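PDB 3I0N: DNA repair and telomere maintenance protein nbs1 from Schizosaccharomyces pombe, which serves in the MRN complex as a phosphorylation-dependent adaptor in DNA double-strand break repair and telomere maintenance, here represented by its N-terminal FHA/BRCT-repeat region. Local coordinates for residues 1-6 with 110-115; 18-23 with 50-55; 178-183 with 196-201. One frame throughout, in Å; residues are numbered along the deposited sequence.

Contact 1: residues 1-6 with 110-115; sequences MWIIEA and NAYWRS
Strands 2-6 and 110-113 run antiparallel, with axes 4.6 Å apart at closest approach and directions 153° apart. Ile3 with Tyr112 and Glu5 with Asn110 are hydrogen-bonded pairs. Trp2 with Trp113 and Ile4 with Ala111 are non-hydrogen-bonded pairs. The ladder runs on past the strand end, where Arg114 N gives a nearly straight bond to Met1 O (2.9 Å).

Trp2, Ile4, Ala111 and Trp113 share one face of the sheet. There the two indoles form a T-shaped stack. The edge of the Trp113 six-membered ring meets the face of the Trp2 five-membered ring, with centroids 4.9 Å apart and planes at 71°. Trp113 CG is anti to the backbone N (chi1 -179°), which swings the indole back over the chain start; Met1 N lies above its ring face. Trp2 NE1 is held by Cys66 O. Ile4 CG2 packs on Ala111 CB at 3.7 Å.

The other face carries Ile3, Tyr112, Glu5 and Asn110. Ile3 CB sits over the Tyr112 ring in a CH-pi contact, 4.1 Å from the centroid. Ile3 CD1 lies alongside the aliphatic part of Arg114, 3.7 Å from Arg114 CD. Asn110 ND2 bonds to Glu5 OE1 at 3.2 Å, approaching from above the carboxylate plane. Asn110 OD1 turns to Thr108 OG1.

Strand 2-6 is also bonded to strand 16-18 on its other edge. The first strand of the chain thus lies central in a three-stranded antiparallel sheet, as part of the FHA beta-sandwich, joined to the strand that leads into the first BRCT domain.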
ATOM      1  N   MET A   1      10.574   4.583  -5.198  1.00 33.19           N
ATOM      2  CA  MET A   1      10.953   5.815  -5.926  1.00 33.93           C
ATOM      3  C   MET A   1      12.440   6.126  -5.761  1.00 33.62           C
ATOM      4  O   MET A   1      12.975   6.101  -4.644  1.00 33.39           O
ATOM      5  CB  MET A   1      10.132   6.999  -5.426  1.00 34.29           C
ATOM      6  CG  MET A   1       8.650   6.862  -5.662  1.00 37.05           C
ATOM      7  SD  MET A   1       7.812   8.366  -5.181  1.00 42.92           S
ATOM      8  CE  MET A   1       8.273   8.476  -3.445  1.00 41.99           C
ATOM      9  N   TRP A   2      13.102   6.420  -6.875  1.00 33.12           N
ATOM     10  CA  TRP A   2      14.494   6.849  -6.829  1.00 32.53           C
ATOM     11  C   TRP A   2      14.621   8.286  -6.348  1.00 32.29           C
ATOM     12  O   TRP A   2      14.001   9.215  -6.893  1.00 32.64           O
ATOM     13  CB  TRP A   2      15.167   6.676  -8.184  1.00 32.35           C
ATOM     14  CG  TRP A   2      15.630   5.267  -8.415  1.00 32.33           C
ATOM     15  CD1 TRP A   2      15.101   4.364  -9.281  1.00 31.12           C
ATOM     16  CD2 TRP A   2      16.700   4.598  -7.741  1.00 32.86           C
ATOM     17  NE1 TRP A   2      15.780   3.170  -9.202  1.00 32.31           N
ATOM     18  CE2 TRP A   2      16.766   3.285  -8.261  1.00 32.25           C
ATOM     19  CE3 TRP A   2      17.612   4.979  -6.746  1.00 32.54           C
ATOM     20  CZ2 TRP A   2      17.713   2.358  -7.837  1.00 31.83           C
ATOM     21  CZ3 TRP A   2      18.558   4.053  -6.323  1.00 32.64           C
ATOM     22  CH2 TRP A   2      18.597   2.757  -6.865  1.00 33.46           C
ATOM     23  N   ILE A   3      15.412   8.460  -5.303  1.00 31.47           N
ATOM     24  CA  ILE A   3      15.717   9.792  -4.799  1.00 31.01           C
ATOM     25  C   ILE A   3      17.207  10.035  -4.983  1.00 30.83           C
ATOM     26  O   ILE A   3      18.017   9.141  -4.706  1.00 30.76           O
ATOM     27  CB  ILE A   3      15.283   9.936  -3.317  1.00 30.78           C
ATOM     28  CG1 ILE A   3      13.782   9.626  -3.199  1.00 30.65           C
ATOM     29  CG2 ILE A   3      15.608  11.330  -2.771  1.00 29.97           C
ATOM     30  CD1 ILE A   3      13.236   9.693  -1.799  1.00 33.72           C
ATOM     31  N   ILE A   4      17.561  11.214  -5.491  1.00 30.55           N
ATOM     32  CA  ILE A   4      18.964  11.629  -5.534  1.00 30.59           C
ATOM     33  C   ILE A   4      19.251  12.827  -4.642  1.00 30.77           C
ATOM     34  O   ILE A   4      18.404  13.699  -4.450  1.00 30.41           O
ATOM     35  CB  ILE A   4      19.517  11.861  -6.980  1.00 30.89           C
ATOM     36  CG1 ILE A   4      18.843  13.051  -7.675  1.00 30.31           C
ATOM     37  CG2 ILE A   4      19.444  10.566  -7.810  1.00 30.04           C
ATOM     38  CD1 ILE A   4      19.616  13.568  -8.890  1.00 29.21           C
ATOM     39  N   GLU A   5      20.465  12.856  -4.110  1.00 30.63           N
ATOM     40  CA  GLU A   5      20.886  13.855  -3.164  1.00 31.21           C
ATOM     41  C   GLU A   5      22.408  13.952  -3.295  1.00 31.48           C
ATOM     42  O   GLU A   5      23.062  12.989  -3.706  1.00 31.24           O
ATOM     43  CB  GLU A   5      20.442  13.415  -1.762  1.00 30.93           C
ATOM     44  CG  GLU A   5      21.095  14.109  -0.604  1.00 32.76           C
ATOM     45  CD  GLU A   5      22.403  13.461  -0.160  1.00 32.35           C
ATOM     46  OE1 GLU A   5      22.624  12.258  -0.419  1.00 30.69           O
ATOM     47  OE2 GLU A   5      23.206  14.173   0.466  1.00 34.59           O
ATOM     48  N   ALA A   6      22.965  15.113  -2.976  1.00 31.57           N
ATOM     49  CA  ALA A   6      24.409  15.299  -3.048  1.00 32.36           C
ATOM     50  C   ALA A   6      24.897  16.207  -1.932  1.00 32.79           C
ATOM     51  O   ALA A   6      24.185  17.118  -1.513  1.00 32.51           O
ATOM     52  CB  ALA A   6      24.810  15.854  -4.399  1.00 32.08           C
ATOM     53  N   ASN A 110      24.261  10.767  -4.871  1.00 31.73           N
ATOM     54  CA  ASN A 110      23.842   9.565  -4.166  1.00 31.58           C
ATOM     55  C   ASN A 110      22.386   9.286  -4.479  1.00 31.61           C
ATOM     56  O   ASN A 110      21.529  10.105  -4.196  1.00 31.48           O
ATOM     57  CB  ASN A 110      24.069   9.719  -2.658  1.00 31.28           C
ATOM     58  CG  ASN A 110      25.454  10.266  -2.330  1.00 31.38           C
ATOM     59  OD1 ASN A 110      26.449   9.819  -2.893  1.00 31.72           O
ATOM     60  ND2 ASN A 110      25.520  11.238  -1.428  1.00 29.85           N
ATOM     61  N   ALA A 111      22.133   8.134  -5.098  1.00 31.80           N
ATOM     62  CA  ALA A 111      20.785   7.686  -5.407  1.00 31.79           C
ATOM     63  C   ALA A 111      20.376   6.580  -4.433  1.00 31.95           C
ATOM     64  O   ALA A 111      21.146   5.649  -4.174  1.00 31.77           O
ATOM     65  CB  ALA A 111      20.711   7.187  -6.844  1.00 31.74           C
ATOM     66  N   TYR A 112      19.173   6.700  -3.878  1.00 31.80           N
ATOM     67  CA  TYR A 112      18.629   5.651  -3.024  1.00 31.83           C
ATOM     68  C   TYR A 112      17.162   5.348  -3.321  1.00 31.83           C
ATOM     69  O   TYR A 112      16.386   6.242  -3.661  1.00 31.07           O
ATOM     70  CB  TYR A 112      18.863   5.937  -1.532  1.00 31.60           C
ATOM     71  CG  TYR A 112      18.211   7.183  -0.966  1.00 32.23           C
ATOM     72  CD1 TYR A 112      17.031   7.099  -0.218  1.00 32.16           C
ATOM     73  CD2 TYR A 112      18.792   8.447  -1.136  1.00 32.24           C
ATOM     74  CE1 TYR A 112      16.439   8.243   0.327  1.00 31.43           C
ATOM     75  CE2 TYR A 112      18.214   9.595  -0.585  1.00 31.34           C
ATOM     76  CZ  TYR A 112      17.040   9.483   0.139  1.00 31.99           C
ATOM     77  OH  TYR A 112      16.462  10.611   0.670  1.00 32.11           O
ATOM     78  N   TRP A 113      16.801   4.075  -3.193  1.00 32.22           N
ATOM     79  CA  TRP A 113      15.441   3.639  -3.439  1.00 32.83           C
ATOM     80  C   TRP A 113      14.589   3.784  -2.184  1.00 33.27           C
ATOM     81  O   TRP A 113      14.879   3.168  -1.170  1.00 33.17           O
ATOM     82  CB  TRP A 113      15.415   2.190  -3.922  1.00 32.68           C
ATOM     83  CG  TRP A 113      14.031   1.701  -4.201  1.00 33.46           C
ATOM     84  CD1 TRP A 113      13.281   0.881  -3.412  1.00 33.55           C
ATOM     85  CD2 TRP A 113      13.214   2.027  -5.340  1.00 33.42           C
ATOM     86  NE1 TRP A 113      12.054   0.655  -3.995  1.00 34.74           N
ATOM     87  CE2 TRP A 113      11.985   1.349  -5.177  1.00 33.87           C
ATOM     88  CE3 TRP A 113      13.412   2.805  -6.490  1.00 34.87           C
ATOM     89  CZ2 TRP A 113      10.949   1.434  -6.117  1.00 34.43           C
ATOM     90  CZ3 TRP A 113      12.379   2.888  -7.434  1.00 35.85           C
ATOM     91  CH2 TRP A 113      11.161   2.206  -7.235  1.00 35.72           C
ATOM     92  N   ARG A 114      13.553   4.614  -2.261  1.00 34.02           N
ATOM     93  CA  ARG A 114      12.581   4.741  -1.178  1.00 35.27           C
ATOM     94  C   ARG A 114      11.329   3.933  -1.516  1.00 35.73           C
ATOM     95  O   ARG A 114      10.643   4.207  -2.513  1.00 35.67           O
ATOM     96  CB  ARG A 114      12.227   6.204  -0.925  1.00 35.26           C
ATOM     97  CG  ARG A 114      11.238   6.405   0.209  1.00 37.21           C
ATOM     98  CD  ARG A 114      11.011   7.876   0.531  1.00 39.23           C
ATOM     99  NE  ARG A 114       9.963   8.033   1.536  1.00 42.77           N
ATOM    100  CZ  ARG A 114      10.163   8.049   2.858  1.00 45.06           C
ATOM    101  NH1 ARG A 114      11.390   7.918   3.367  1.00 45.20           N
ATOM    102  NH2 ARG A 114       9.128   8.197   3.681  1.00 44.52           N
ATOM    103  N   SER A 115      11.053   2.928  -0.684  1.00 36.13           N
ATOM    104  CA  SER A 115       9.966   1.982  -0.914  1.00 36.68           C
ATOM    105  C   SER A 115       8.623   2.681  -1.033  1.00 36.91           C
ATOM    106  O   SER A 115       8.265   3.505  -0.186  1.00 37.05           O
ATOM    107  CB  SER A 115       9.885   0.976   0.239  1.00 36.49           C
ATOM    108  OG  SER A 115      11.039   0.168   0.314  1.00 37.76           O
TER

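Contact 2: residues 18-23 with 50-55; sequences LFPGTY and FTILTP
Ile52 packs against Leu18 to Pro20, just before the strand pairing of residues 18-23 with residues 50-55 starts at Gly21. Its CB lies 3.7 Å from Pro20 CA. From there CG2 runs anti to the backbone N and stays near Pro20 CA and Leu18 O. CG1 takes the other branch, reaching Leu18 CB at 4.0 Å and the edge of the Tyr23 ring at CE2. Ile52 CD1, at the tip, lies 4.0 Å from Trp2 CD1. Phe68 of strand 68-69 also packs against this side chain.

The backbones are antiparallel. Gly21 pairs with Ile52 through bonds in both directions, and Gly21 N meets Ile52 O in the carbonyl plane, on a lone pair. Gly21 has backbone angles at which a CB would jam against the preceding carbonyl O. Tyr23 and Phe50 form the second hydrogen-bonded pair, with Tyr23 N to Phe50 O at 2.7 Å.

Within residues 18-23, Tyr23 OH gives a short bond of 2.6 Å to Phe19 O, and Leu18 CD2 covers one face of the Tyr23 ring at its centre. On the opposite face of the sheet, the hydroxyls Thr22 OG1 and Thr51 OG1 are 2.9 Å apart and hydrogen-bonded. Arg49 NH1 also binds Thr22 OG1.

The two faces therefore differ in chemistry: apolar carbon packs inward around Ile52, while paired hydroxyls line the more accessible side of this FHA sheet.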
ATOM      1  N   LEU A  18      13.574  10.945  -9.099  1.00 32.32           N
ATOM      2  CA  LEU A  18      13.691  10.583 -10.506  1.00 32.23           C
ATOM      3  C   LEU A  18      12.669   9.520 -10.878  1.00 32.51           C
ATOM      4  O   LEU A  18      12.912   8.325 -10.706  1.00 32.88           O
ATOM      5  CB  LEU A  18      15.101  10.111 -10.849  1.00 31.82           C
ATOM      6  CG  LEU A  18      16.259  11.024 -10.453  1.00 32.10           C
ATOM      7  CD1 LEU A  18      17.575  10.432 -10.944  1.00 32.47           C
ATOM      8  CD2 LEU A  18      16.063  12.434 -10.997  1.00 31.86           C
ATOM      9  N   PHE A  19      11.529   9.977 -11.394  1.00 32.43           N
ATOM     10  CA  PHE A  19      10.489   9.109 -11.921  1.00 32.53           C
ATOM     11  C   PHE A  19      10.995   8.475 -13.209  1.00 32.31           C
ATOM     12  O   PHE A  19      11.882   9.045 -13.850  1.00 32.36           O
ATOM     13  CB  PHE A  19       9.222   9.925 -12.221  1.00 32.59           C
ATOM     14  CG  PHE A  19       8.550  10.479 -10.998  1.00 33.97           C
ATOM     15  CD1 PHE A  19       8.097   9.635  -9.990  1.00 35.17           C
ATOM     16  CD2 PHE A  19       8.353  11.842 -10.858  1.00 35.30           C
ATOM     17  CE1 PHE A  19       7.468  10.150  -8.856  1.00 36.01           C
ATOM     18  CE2 PHE A  19       7.725  12.360  -9.730  1.00 35.40           C
ATOM     19  CZ  PHE A  19       7.285  11.511  -8.730  1.00 34.93           C
ATOM     20  N   PRO A  20      10.430   7.312 -13.603  1.00 32.05           N
ATOM     21  CA  PRO A  20      10.824   6.658 -14.853  1.00 31.94           C
ATOM     22  C   PRO A  20      10.922   7.640 -15.995  1.00 31.61           C
ATOM     23  O   PRO A  20      10.037   8.471 -16.177  1.00 31.86           O
ATOM     24  CB  PRO A  20       9.688   5.655 -15.091  1.00 32.18           C
ATOM     25  CG  PRO A  20       9.330   5.237 -13.698  1.00 32.20           C
ATOM     26  CD  PRO A  20       9.417   6.513 -12.881  1.00 32.05           C
ATOM     27  N   GLY A  21      12.008   7.542 -16.749  1.00 31.56           N
ATOM     28  CA  GLY A  21      12.302   8.480 -17.817  1.00 31.26           C
ATOM     29  C   GLY A  21      13.792   8.592 -18.009  1.00 31.29           C
ATOM     30  O   GLY A  21      14.552   7.769 -17.521  1.00 31.29           O
ATOM     31  N   THR A  22      14.220   9.616 -18.726  1.00 31.31           N
ATOM     32  CA  THR A  22      15.629   9.797 -18.965  1.00 31.22           C
ATOM     33  C   THR A  22      16.043  11.235 -18.685  1.00 31.20           C
ATOM     34  O   THR A  22      15.303  12.164 -18.981  1.00 31.03           O
ATOM     35  CB  THR A  22      16.026   9.310 -20.387  1.00 31.40           C
ATOM     36  OG1 THR A  22      17.449   9.312 -20.510  1.00 31.33           O
ATOM     37  CG2 THR A  22      15.395  10.176 -21.486  1.00 31.07           C
ATOM     38  N   TYR A  23      17.222  11.396 -18.090  1.00 31.46           N
ATOM     39  CA  TYR A  23      17.695  12.687 -17.591  1.00 31.77           C
ATOM     40  C   TYR A  23      19.121  12.937 -18.049  1.00 32.00           C
ATOM     41  O   TYR A  23      19.997  12.080 -17.878  1.00 32.18           O
ATOM     42  CB  TYR A  23      17.645  12.718 -16.048  1.00 31.66           C
ATOM     43  CG  TYR A  23      16.287  12.390 -15.461  1.00 31.89           C
ATOM     44  CD1 TYR A  23      15.382  13.406 -15.140  1.00 31.46           C
ATOM     45  CD2 TYR A  23      15.901  11.061 -15.231  1.00 32.01           C
ATOM     46  CE1 TYR A  23      14.132  13.117 -14.605  1.00 30.72           C
ATOM     47  CE2 TYR A  23      14.649  10.761 -14.689  1.00 31.99           C
ATOM     48  CZ  TYR A  23      13.772  11.799 -14.382  1.00 32.31           C
ATOM     49  OH  TYR A  23      12.523  11.530 -13.855  1.00 33.32           O
ATOM     50  N   PHE A  50      21.000   9.619 -16.911  1.00 32.12           N
ATOM     51  CA  PHE A  50      20.356   8.689 -15.984  1.00 32.11           C
ATOM     52  C   PHE A  50      19.024   8.280 -16.582  1.00 31.83           C
ATOM     53  O   PHE A  50      18.205   9.130 -16.905  1.00 31.90           O
ATOM     54  CB  PHE A  50      20.069   9.352 -14.623  1.00 31.69           C
ATOM     55  CG  PHE A  50      21.288   9.811 -13.874  1.00 32.28           C
ATOM     56  CD1 PHE A  50      22.576   9.428 -14.264  1.00 32.36           C
ATOM     57  CD2 PHE A  50      21.144  10.594 -12.732  1.00 32.28           C
ATOM     58  CE1 PHE A  50      23.690   9.847 -13.559  1.00 32.43           C
ATOM     59  CE2 PHE A  50      22.253  11.015 -12.017  1.00 32.83           C
ATOM     60  CZ  PHE A  50      23.536  10.637 -12.436  1.00 33.36           C
ATOM     61  N   THR A  51      18.814   6.977 -16.718  1.00 31.90           N
ATOM     62  CA  THR A  51      17.552   6.436 -17.210  1.00 31.60           C
ATOM     63  C   THR A  51      16.947   5.485 -16.193  1.00 31.84           C
ATOM     64  O   THR A  51      17.611   4.554 -15.715  1.00 31.69           O
ATOM     65  CB  THR A  51      17.728   5.737 -18.560  1.00 31.42           C
ATOM     66  OG1 THR A  51      18.150   6.706 -19.522  1.00 31.90           O
ATOM     67  CG2 THR A  51      16.414   5.100 -19.017  1.00 30.78           C
ATOM     68  N   ILE A  52      15.686   5.743 -15.864  1.00 32.03           N
ATOM     69  CA  ILE A  52      14.944   4.968 -14.881  1.00 32.20           C
ATOM     70  C   ILE A  52      13.852   4.237 -15.618  1.00 32.18           C
ATOM     71  O   ILE A  52      13.054   4.845 -16.331  1.00 32.78           O
ATOM     72  CB  ILE A  52      14.291   5.875 -13.821  1.00 32.23           C
ATOM     73  CG1 ILE A  52      15.282   6.923 -13.298  1.00 33.10           C
ATOM     74  CG2 ILE A  52      13.646   5.055 -12.704  1.00 32.58           C
ATOM     75  CD1 ILE A  52      16.374   6.408 -12.478  1.00 32.06           C
ATOM     76  N   LEU A  53      13.828   2.922 -15.468  1.00 32.25           N
ATOM     77  CA  LEU A  53      12.832   2.123 -16.148  1.00 32.47           C
ATOM     78  C   LEU A  53      11.611   1.992 -15.256  1.00 32.36           C
ATOM     79  O   LEU A  53      11.689   2.231 -14.056  1.00 32.50           O
ATOM     80  CB  LEU A  53      13.400   0.750 -16.542  1.00 32.60           C
ATOM     81  CG  LEU A  53      14.600   0.726 -17.499  1.00 33.09           C
ATOM     82  CD1 LEU A  53      14.819  -0.678 -18.034  1.00 34.27           C
ATOM     83  CD2 LEU A  53      14.421   1.704 -18.665  1.00 33.62           C
ATOM     84  N   THR A  54      10.483   1.632 -15.853  1.00 32.30           N
ATOM     85  CA  THR A  54       9.255   1.348 -15.114  1.00 32.00           C
ATOM     86  C   THR A  54       9.396   0.025 -14.340  1.00 32.35           C
ATOM     87  O   THR A  54      10.270  -0.786 -14.651  1.00 31.99           O
ATOM     88  CB  THR A  54       8.048   1.294 -16.073  1.00 31.99           C
ATOM     89  OG1 THR A  54       8.322   0.368 -17.134  1.00 31.26           O
ATOM     90  CG2 THR A  54       7.782   2.669 -16.673  1.00 31.54           C
ATOM     91  N   PRO A  55       8.553  -0.190 -13.310  1.00 33.15           N
ATOM     92  CA  PRO A  55       8.726  -1.396 -12.485  1.00 33.17           C
ATOM     93  C   PRO A  55       8.391  -2.702 -13.196  1.00 33.50           C
ATOM     94  O   PRO A  55       7.525  -2.736 -14.065  1.00 33.56           O
ATOM     95  CB  PRO A  55       7.732  -1.187 -11.336  1.00 33.27           C
ATOM     96  CG  PRO A  55       7.381   0.284 -11.364  1.00 33.52           C
ATOM     97  CD  PRO A  55       7.499   0.700 -12.782  1.00 32.93           C
TER

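Contact 3: residues 178-183 with 196-201; sequences DSYLQY and SLMPDA
Tyr180 reaches from helix 178-186 to residues 196-201, the loop between helices 190-193 and 201-204. The helix comes directly after strand 174-176 of the parallel four-stranded BRCT sheet.

The tight part centres on Tyr180 and Pro199. With chi1 at 180°, opposite the backbone N, the Tyr180 ring extends from the helix to the loop. Tyr180 OH donates to Pro199 O at 2.7 Å. The donor stands above the carbonyl plane, 42° out of it, rather than on a lone pair. A bound glycerol, probably from the crystallisation liquor, is a second, weak partner of that oxygen and also takes a hydrogen bond from Ala201 N. The same carbonyl oxygen lies near the plane of the Tyr180 ring, at its edge. Next to it Tyr180 CE1 touches Pro199 CB at 3.7 Å, and Ala201 CB packs 3.9 Å from Tyr180 CZ. The methyl end of Met198 comes to the hydroxyl, with Met198 CE 3.8 Å from Tyr180 OH. A phenylalanine here would probably leave Pro199 O without the hydroxyl that ties the loop to the helix, and Met198 CE and Ala201 CB without the oxygen they pack against.

The loose part lies at Tyr183, one turn further on, whose side is exposed to solvent. Across these two segments its ring edge meets Pro199. Asp200 points away from the helix. It is the N-cap of helix 201-204, and its OD1 takes a weak hydrogen bond from Leu202 N.

Pro199 thus links both tyrosines: its CB, already against Tyr180, also meets Tyr183 CD2 at 3.6 Å.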
ATOM      1  N   ASP A 178      -8.566   7.645  -3.890  1.00 36.89           N
ATOM      2  CA  ASP A 178      -8.611   8.314  -5.203  1.00 37.65           C
ATOM      3  C   ASP A 178      -7.914   9.669  -5.291  1.00 36.89           C
ATOM      4  O   ASP A 178      -7.108   9.902  -6.193  1.00 36.46           O
ATOM      5  CB  ASP A 178     -10.081   8.518  -5.625  1.00 38.11           C
ATOM      6  CG  ASP A 178     -10.568   7.458  -6.589  1.00 41.20           C
ATOM      7  OD1 ASP A 178      -9.754   6.938  -7.383  1.00 45.65           O
ATOM      8  OD2 ASP A 178     -11.778   7.150  -6.573  1.00 44.37           O
ATOM      9  N   SER A 179      -8.261  10.564  -4.369  1.00 36.36           N
ATOM     10  CA  SER A 179      -7.790  11.943  -4.421  1.00 36.23           C
ATOM     11  C   SER A 179      -6.285  12.059  -4.233  1.00 36.03           C
ATOM     12  O   SER A 179      -5.650  12.885  -4.894  1.00 36.26           O
ATOM     13  CB  SER A 179      -8.553  12.840  -3.434  1.00 36.24           C
ATOM     14  OG  SER A 179      -8.582  12.289  -2.132  1.00 37.29           O
ATOM     15  N   TYR A 180      -5.714  11.218  -3.367  1.00 35.50           N
ATOM     16  CA  TYR A 180      -4.260  11.199  -3.177  1.00 35.30           C
ATOM     17  C   TYR A 180      -3.535  10.807  -4.462  1.00 35.61           C
ATOM     18  O   TYR A 180      -2.513  11.395  -4.800  1.00 35.50           O
ATOM     19  CB  TYR A 180      -3.833  10.275  -2.023  1.00 34.83           C
ATOM     20  CG  TYR A 180      -2.328  10.246  -1.820  1.00 34.52           C
ATOM     21  CD1 TYR A 180      -1.683  11.216  -1.036  1.00 33.83           C
ATOM     22  CD2 TYR A 180      -1.544   9.275  -2.434  1.00 33.48           C
ATOM     23  CE1 TYR A 180      -0.302  11.200  -0.864  1.00 32.87           C
ATOM     24  CE2 TYR A 180      -0.162   9.254  -2.269  1.00 33.05           C
ATOM     25  CZ  TYR A 180       0.450  10.213  -1.485  1.00 33.40           C
ATOM     26  OH  TYR A 180       1.818  10.183  -1.333  1.00 33.40           O
ATOM     27  N   LEU A 181      -4.059   9.802  -5.160  1.00 36.06           N
ATOM     28  CA  LEU A 181      -3.442   9.322  -6.389  1.00 36.47           C
ATOM     29  C   LEU A 181      -3.523  10.369  -7.489  1.00 37.14           C
ATOM     30  O   LEU A 181      -2.602  10.485  -8.291  1.00 37.78           O
ATOM     31  CB  LEU A 181      -4.095   8.017  -6.852  1.00 36.42           C
ATOM     32  CG  LEU A 181      -4.026   6.788  -5.945  1.00 36.13           C
ATOM     33  CD1 LEU A 181      -4.828   5.642  -6.556  1.00 35.30           C
ATOM     34  CD2 LEU A 181      -2.575   6.356  -5.654  1.00 35.86           C
ATOM     35  N   GLN A 182      -4.632  11.113  -7.522  1.00 37.60           N
ATOM     36  CA  GLN A 182      -4.828  12.247  -8.427  1.00 38.14           C
ATOM     37  C   GLN A 182      -3.917  13.433  -8.087  1.00 37.90           C
ATOM     38  O   GLN A 182      -3.355  14.066  -8.986  1.00 37.92           O
ATOM     39  CB  GLN A 182      -6.300  12.705  -8.422  1.00 38.33           C
ATOM     40  CG  GLN A 182      -7.176  12.003  -9.456  1.00 41.02           C
ATOM     41  CD  GLN A 182      -8.671  12.105  -9.175  1.00 43.94           C
ATOM     42  OE1 GLN A 182      -9.174  13.149  -8.748  1.00 46.06           O
ATOM     43  NE2 GLN A 182      -9.390  11.018  -9.433  1.00 44.85           N
ATOM     44  N   TYR A 183      -3.792  13.748  -6.800  1.00 37.72           N
ATOM     45  CA  TYR A 183      -2.913  14.831  -6.370  1.00 37.91           C
ATOM     46  C   TYR A 183      -1.459  14.549  -6.769  1.00 38.10           C
ATOM     47  O   TYR A 183      -0.734  15.447  -7.191  1.00 37.66           O
ATOM     48  CB  TYR A 183      -3.022  15.058  -4.864  1.00 37.93           C
ATOM     49  CG  TYR A 183      -2.315  16.306  -4.384  1.00 38.16           C
ATOM     50  CD1 TYR A 183      -2.635  17.553  -4.908  1.00 38.74           C
ATOM     51  CD2 TYR A 183      -1.341  16.244  -3.397  1.00 38.25           C
ATOM     52  CE1 TYR A 183      -1.993  18.706  -4.474  1.00 38.61           C
ATOM     53  CE2 TYR A 183      -0.693  17.393  -2.951  1.00 38.29           C
ATOM     54  CZ  TYR A 183      -1.020  18.617  -3.497  1.00 38.51           C
ATOM     55  OH  TYR A 183      -0.389  19.761  -3.062  1.00 39.20           O
ATOM     56  N   SER A 196      11.123  17.007  -1.225  1.00 34.32           N
ATOM     57  CA  SER A 196      10.316  17.373  -0.048  1.00 34.95           C
ATOM     58  C   SER A 196       8.877  17.805  -0.394  1.00 35.14           C
ATOM     59  O   SER A 196       8.033  17.891   0.498  1.00 35.17           O
ATOM     60  CB  SER A 196      11.015  18.429   0.815  1.00 34.53           C
ATOM     61  OG  SER A 196      11.033  19.679   0.160  1.00 35.05           O
ATOM     62  N   LEU A 197       8.596  18.044  -1.680  1.00 35.34           N
ATOM     63  CA  LEU A 197       7.240  18.422  -2.117  1.00 35.34           C
ATOM     64  C   LEU A 197       6.335  17.209  -2.397  1.00 35.70           C
ATOM     65  O   LEU A 197       5.154  17.370  -2.733  1.00 36.02           O
ATOM     66  CB  LEU A 197       7.279  19.382  -3.320  1.00 35.02           C
ATOM     67  CG  LEU A 197       8.026  20.720  -3.166  1.00 34.95           C
ATOM     68  CD1 LEU A 197       8.051  21.479  -4.475  1.00 33.23           C
ATOM     69  CD2 LEU A 197       7.451  21.597  -2.051  1.00 34.20           C
ATOM     70  N   MET A 198       6.888  16.008  -2.243  1.00 35.77           N
ATOM     71  CA  MET A 198       6.128  14.771  -2.367  1.00 36.29           C
ATOM     72  C   MET A 198       4.948  14.764  -1.385  1.00 36.57           C
ATOM     73  O   MET A 198       5.154  14.911  -0.173  1.00 36.64           O
ATOM     74  CB  MET A 198       7.044  13.559  -2.128  1.00 36.59           C
ATOM     75  CG  MET A 198       6.360  12.184  -2.223  1.00 37.22           C
ATOM     76  SD  MET A 198       5.897  11.681  -3.894  1.00 39.96           S
ATOM     77  CE  MET A 198       4.930  10.219  -3.539  1.00 38.27           C
ATOM     78  N   PRO A 199       3.709  14.598  -1.905  1.00 36.55           N
ATOM     79  CA  PRO A 199       2.497  14.616  -1.081  1.00 36.49           C
ATOM     80  C   PRO A 199       2.551  13.580   0.034  1.00 36.35           C
ATOM     81  O   PRO A 199       2.907  12.421  -0.206  1.00 36.43           O
ATOM     82  CB  PRO A 199       1.387  14.251  -2.075  1.00 36.53           C
ATOM     83  CG  PRO A 199       1.928  14.613  -3.399  1.00 37.02           C
ATOM     84  CD  PRO A 199       3.396  14.303  -3.313  1.00 36.71           C
ATOM     85  N   ASP A 200       2.193  14.013   1.237  1.00 36.09           N
ATOM     86  CA  ASP A 200       2.246  13.178   2.429  1.00 36.14           C
ATOM     87  C   ASP A 200       1.038  12.246   2.493  1.00 36.08           C
ATOM     88  O   ASP A 200      -0.097  12.695   2.695  1.00 35.97           O
ATOM     89  CB  ASP A 200       2.300  14.062   3.691  1.00 36.06           C
ATOM     90  CG  ASP A 200       2.663  13.283   4.941  1.00 36.77           C
ATOM     91  OD1 ASP A 200       2.433  12.054   5.002  1.00 37.13           O
ATOM     92  OD2 ASP A 200       3.178  13.910   5.887  1.00 40.03           O
ATOM     93  N   ALA A 201       1.296  10.949   2.327  1.00 36.09           N
ATOM     94  CA  ALA A 201       0.260   9.920   2.434  1.00 36.26           C
ATOM     95  C   ALA A 201      -0.374   9.831   3.836  1.00 36.47           C
ATOM     96  O   ALA A 201      -1.567   9.550   3.957  1.00 35.98           O
ATOM     97  CB  ALA A 201       0.812   8.581   2.013  1.00 35.92           C
TER

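All three contacts are partly buried. Each has buried residues at its middle (Trp2 and Ile3; Ile52 and Tyr23; Tyr180 and Pro199) and an exposed one at its margin (Arg114; Leu53; Tyr183). Contacts 1 and 2 are strand pairings of the FHA part, and contact 2 is nested within the chain loop that contact 1 closes. They meet directly: Trp2 O probably accepts a hydrogen bond from Leu18 N. Contact 3 joins the helix of the first BRCT domain to the loop 196-201 through one side-chain hydrogen bond, whereas the other two rest on backbone ladders. It touches contact 1 where Met1 CE meets Met198 CE at 3.8 Å. Contacts 2 and 3 do not touch.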